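Local coordinates for oxidoreductase (Thermotoga maritima, PDB 1ZH8), which binds NADP and probably catalyses oxidoreduction of a CH-OH group in a substrate not yet identified, at residues 47-58 / 68-77. Sequence-based numbering, arbitrary orientation.
Sequences ITAVTSRTRSHA and PAVFDSYEEL. With NAP (NADP nicotinamide-adenine-dinucleotide phosphate), chain D.
Parallel strand pairing at the edge of the nucleotide-binding sheet joins T48-V50 to the strand beginning at A69, the outermost within this chain. A69 N donates to T48 O (3.1 Å), V50 N gives a weak bond to A69 O, and F71 N meets V50 O at 2.9 Å. On one face, A49 CB touches the edge of the F71 ring (CE2, 3.5 Å) and L77 CD1. T51 shares this face; a chi1 of -168° turns OG1 opposite the backbone N, and the hydroxyl donates to F71 O (2.8 Å) from above the carbonyl plane and accepts from a water bridging to S52 O. On the other face, V50 CG2 packs on P68 CG and A58 CB on V70 CG1. Helix 55-65 completes this right-handed beta-alpha-beta crossover of the Rossmann fold. From it, R55, bent at chi2 (101°), lays one guanidinium face over V70 CG1 and salt-bridges D72 OD1 through NH1 (2.7 Å), guanidinium and carboxylate planes 60° apart and OD1 met from above its carboxylate; E59 pairs with NE. Past strand 45-51, S52 OG, R53 NE, T54 N and OG1, and H57 ND1 (2.7 Å to O2X) grip the 2'-phosphate of NADP, absent from NAD.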
# COMPACT_ATOMS: atom_id res chain seq x y z
N ILE A 47 41.94 1.60 16.54
CA ILE A 47 42.17 1.96 15.15
C ILE A 47 43.65 2.21 14.95
O ILE A 47 44.21 3.16 15.47
CB ILE A 47 41.34 3.15 14.73
CG1 ILE A 47 39.85 2.77 14.84
CG2 ILE A 47 41.75 3.60 13.32
CD1 ILE A 47 38.90 3.93 14.84
N THR A 48 44.27 1.31 14.20
CA THR A 48 45.70 1.30 14.02
C THR A 48 46.11 1.69 12.60
O THR A 48 47.28 2.00 12.37
CB THR A 48 46.23 -0.10 14.27
OG1 THR A 48 45.50 -1.04 13.47
CG2 THR A 48 46.09 -0.47 15.73
N ALA A 49 45.16 1.66 11.65
CA ALA A 49 45.46 1.99 10.25
C ALA A 49 44.28 2.58 9.52
O ALA A 49 43.13 2.34 9.86
CB ALA A 49 46.01 0.77 9.49
N VAL A 50 44.59 3.33 8.47
CA VAL A 50 43.62 4.16 7.78
C VAL A 50 44.09 4.32 6.33
O VAL A 50 45.30 4.40 6.06
CB VAL A 50 43.48 5.53 8.52
CG1 VAL A 50 43.19 6.66 7.59
CG2 VAL A 50 42.41 5.45 9.60
N THR A 51 43.13 4.33 5.41
CA THR A 51 43.43 4.54 3.99
C THR A 51 42.20 5.09 3.29
O THR A 51 41.07 4.80 3.71
CB THR A 51 43.91 3.23 3.33
OG1 THR A 51 44.46 3.50 2.04
CG2 THR A 51 42.77 2.22 3.21
N SER A 52 42.40 5.90 2.25
CA SER A 52 41.26 6.43 1.48
C SER A 52 41.67 6.67 0.03
O SER A 52 42.84 6.57 -0.28
CB SER A 52 40.73 7.71 2.13
OG SER A 52 39.32 7.82 1.93
N ARG A 53 40.72 6.96 -0.86
CA ARG A 53 41.09 7.37 -2.23
C ARG A 53 41.91 8.66 -2.25
O ARG A 53 42.95 8.71 -2.91
CB ARG A 53 39.85 7.48 -3.15
CG ARG A 53 40.13 8.14 -4.53
CD ARG A 53 38.86 8.21 -5.39
NE ARG A 53 37.79 8.94 -4.72
CZ ARG A 53 36.52 9.00 -5.12
NH1 ARG A 53 36.12 8.38 -6.22
NH2 ARG A 53 35.65 9.71 -4.41
N THR A 54 41.42 9.70 -1.56
CA THR A 54 42.14 10.98 -1.37
C THR A 54 42.96 10.94 -0.05
O THR A 54 42.41 10.80 1.03
CB THR A 54 41.17 12.18 -1.30
OG1 THR A 54 40.18 12.07 -2.32
CG2 THR A 54 41.90 13.48 -1.48
N ARG A 55 44.27 11.07 -0.17
CA ARG A 55 45.17 11.02 0.97
C ARG A 55 44.82 12.07 2.05
O ARG A 55 44.80 11.75 3.25
CB ARG A 55 46.60 11.20 0.45
CG ARG A 55 47.64 11.43 1.49
CD ARG A 55 48.39 10.17 1.77
NE ARG A 55 49.18 10.29 2.99
CZ ARG A 55 49.99 9.35 3.46
NH1 ARG A 55 50.14 8.20 2.81
NH2 ARG A 55 50.65 9.56 4.58
N SER A 56 44.51 13.31 1.65
CA SER A 56 44.22 14.34 2.63
C SER A 56 42.98 13.99 3.46
O SER A 56 42.90 14.36 4.64
CB SER A 56 44.09 15.73 1.97
OG SER A 56 42.87 15.84 1.27
N HIS A 57 42.03 13.28 2.84
CA HIS A 57 40.84 12.81 3.54
C HIS A 57 41.17 11.76 4.60
O HIS A 57 40.57 11.76 5.69
CB HIS A 57 39.82 12.24 2.54
CG HIS A 57 39.12 13.28 1.74
ND1 HIS A 57 38.05 12.99 0.91
CD2 HIS A 57 39.31 14.62 1.64
CE1 HIS A 57 37.63 14.10 0.33
NE2 HIS A 57 38.38 15.10 0.75
N ALA A 58 42.12 10.89 4.28
CA ALA A 58 42.60 9.86 5.21
C ALA A 58 43.39 10.49 6.34
O ALA A 58 43.33 9.99 7.48
CB ALA A 58 43.45 8.83 4.48
N PRO A 68 46.69 6.90 13.89
CA PRO A 68 46.90 5.62 13.23
C PRO A 68 47.85 5.80 12.05
O PRO A 68 48.02 6.92 11.57
CB PRO A 68 45.50 5.28 12.73
CG PRO A 68 44.89 6.61 12.47
CD PRO A 68 45.40 7.50 13.54
N ALA A 69 48.46 4.72 11.60
CA ALA A 69 49.25 4.77 10.37
C ALA A 69 48.36 5.04 9.15
O ALA A 69 47.25 4.49 9.05
CB ALA A 69 50.03 3.50 10.20
N VAL A 70 48.82 5.91 8.25
CA VAL A 70 48.08 6.25 7.03
C VAL A 70 48.73 5.59 5.80
O VAL A 70 49.92 5.73 5.56
CB VAL A 70 47.97 7.79 6.84
CG1 VAL A 70 47.18 8.13 5.57
CG2 VAL A 70 47.33 8.44 8.03
N PHE A 71 47.92 4.89 5.01
CA PHE A 71 48.41 4.18 3.84
C PHE A 71 47.86 4.74 2.53
O PHE A 71 46.68 5.12 2.45
CB PHE A 71 48.09 2.68 3.95
CG PHE A 71 48.80 2.01 5.09
CD1 PHE A 71 50.13 1.60 4.96
CD2 PHE A 71 48.15 1.82 6.31
CE1 PHE A 71 50.80 1.00 6.02
CE2 PHE A 71 48.81 1.21 7.37
CZ PHE A 71 50.15 0.80 7.23
N ASP A 72 48.71 4.77 1.50
CA ASP A 72 48.29 5.16 0.16
C ASP A 72 47.37 4.12 -0.48
O ASP A 72 46.58 4.45 -1.35
CB ASP A 72 49.52 5.41 -0.72
CG ASP A 72 50.30 6.67 -0.30
OD1 ASP A 72 49.68 7.62 0.22
OD2 ASP A 72 51.54 6.71 -0.52
N SER A 73 47.47 2.87 -0.05
CA SER A 73 46.61 1.83 -0.60
C SER A 73 46.16 0.80 0.44
O SER A 73 46.86 0.50 1.41
CB SER A 73 47.29 1.13 -1.80
OG SER A 73 48.18 0.13 -1.36
N TYR A 74 44.99 0.25 0.18
CA TYR A 74 44.37 -0.77 0.99
C TYR A 74 45.21 -2.03 1.03
O TYR A 74 45.33 -2.67 2.09
CB TYR A 74 43.03 -1.08 0.36
CG TYR A 74 42.26 -2.23 0.93
CD1 TYR A 74 41.90 -2.27 2.27
CD2 TYR A 74 41.83 -3.25 0.10
CE1 TYR A 74 41.14 -3.31 2.78
CE2 TYR A 74 41.07 -4.31 0.59
CZ TYR A 74 40.74 -4.33 1.93
OH TYR A 74 39.99 -5.38 2.41
N GLU A 75 45.76 -2.41 -0.13
CA GLU A 75 46.59 -3.62 -0.25
C GLU A 75 47.79 -3.52 0.69
O GLU A 75 48.20 -4.53 1.26
CB GLU A 75 47.07 -3.85 -1.69
CG GLU A 75 45.99 -4.24 -2.71
CD GLU A 75 45.14 -3.06 -3.20
OE1 GLU A 75 45.40 -1.90 -2.80
OE2 GLU A 75 44.20 -3.29 -3.99
N GLU A 76 48.33 -2.31 0.85
CA GLU A 76 49.48 -2.10 1.74
C GLU A 76 49.04 -2.19 3.18
O GLU A 76 49.73 -2.80 4.02
CB GLU A 76 50.21 -0.77 1.48
CG GLU A 76 51.48 -0.61 2.35
CD GLU A 76 52.29 0.68 2.10
OE1 GLU A 76 51.79 1.60 1.42
OE2 GLU A 76 53.44 0.76 2.60
N LEU A 77 47.89 -1.59 3.48
CA LEU A 77 47.32 -1.67 4.82
C LEU A 77 47.17 -3.12 5.21
O LEU A 77 47.57 -3.50 6.31
CB LEU A 77 45.98 -0.98 4.85
CG LEU A 77 45.22 -0.92 6.16
CD1 LEU A 77 44.54 0.44 6.27
CD2 LEU A 77 44.22 -2.04 6.22
PA NAP D . 31.15 8.43 0.80
O1A NAP D . 31.07 9.65 1.64
O2A NAP D . 31.31 8.71 -0.63
O5B NAP D . 32.32 7.50 1.39
C5B NAP D . 33.05 6.65 0.53
C4B NAP D . 34.52 6.79 0.89
O4B NAP D . 35.28 5.80 0.22
C3B NAP D . 35.09 8.14 0.46
O3B NAP D . 36.01 8.48 1.46
C2B NAP D . 35.79 7.77 -0.83
O2B NAP D . 36.78 8.59 -1.46
C1B NAP D . 36.38 6.43 -0.44
N9A NAP D . 36.80 5.67 -1.61
C8A NAP D . 36.24 5.68 -2.87
N7A NAP D . 36.94 4.82 -3.64
C5A NAP D . 37.92 4.26 -2.89
C6A NAP D . 38.92 3.34 -3.16
N6A NAP D . 39.06 2.82 -4.37
N1A NAP D . 39.78 2.94 -2.17
C2A NAP D . 39.67 3.49 -0.91
N3A NAP D . 38.69 4.41 -0.64
C4A NAP D . 37.84 4.79 -1.61
O3 NAP D . 29.81 7.59 1.00
PN NAP D . 29.26 7.08 2.43
O1N NAP D . 30.25 7.20 3.55
O2N NAP D . 27.94 7.69 2.45
O5D NAP D . 29.03 5.49 2.22
C5D NAP D . 30.06 4.52 2.32
C4D NAP D . 29.43 3.18 2.70
O4D NAP D . 28.70 3.35 3.91
C3D NAP D . 28.42 2.72 1.65
O3D NAP D . 28.52 1.33 1.43
C2D NAP D . 27.07 3.04 2.24
O2D NAP D . 26.06 2.15 1.80
C1D NAP D . 27.35 2.94 3.73
N1N NAP D . 26.43 3.78 4.49
C2N NAP D . 25.65 3.17 5.43
C3N NAP D . 24.74 3.92 6.19
C7N NAP D . 24.04 3.30 7.38
O7N NAP D . 23.12 4.11 8.06
N7N NAP D . 24.30 2.04 7.77
C4N NAP D . 24.64 5.30 5.97
C5N NAP D . 25.45 5.91 5.01
C6N NAP D . 26.35 5.14 4.27
P2B NAP D . 37.67 9.82 -0.93
O1X NAP D . 38.93 9.33 -0.23
O2X NAP D . 36.90 10.68 0.05
O3X NAP D . 38.01 10.59 -2.18
O HOH W 1 43.44 3.74 -0.43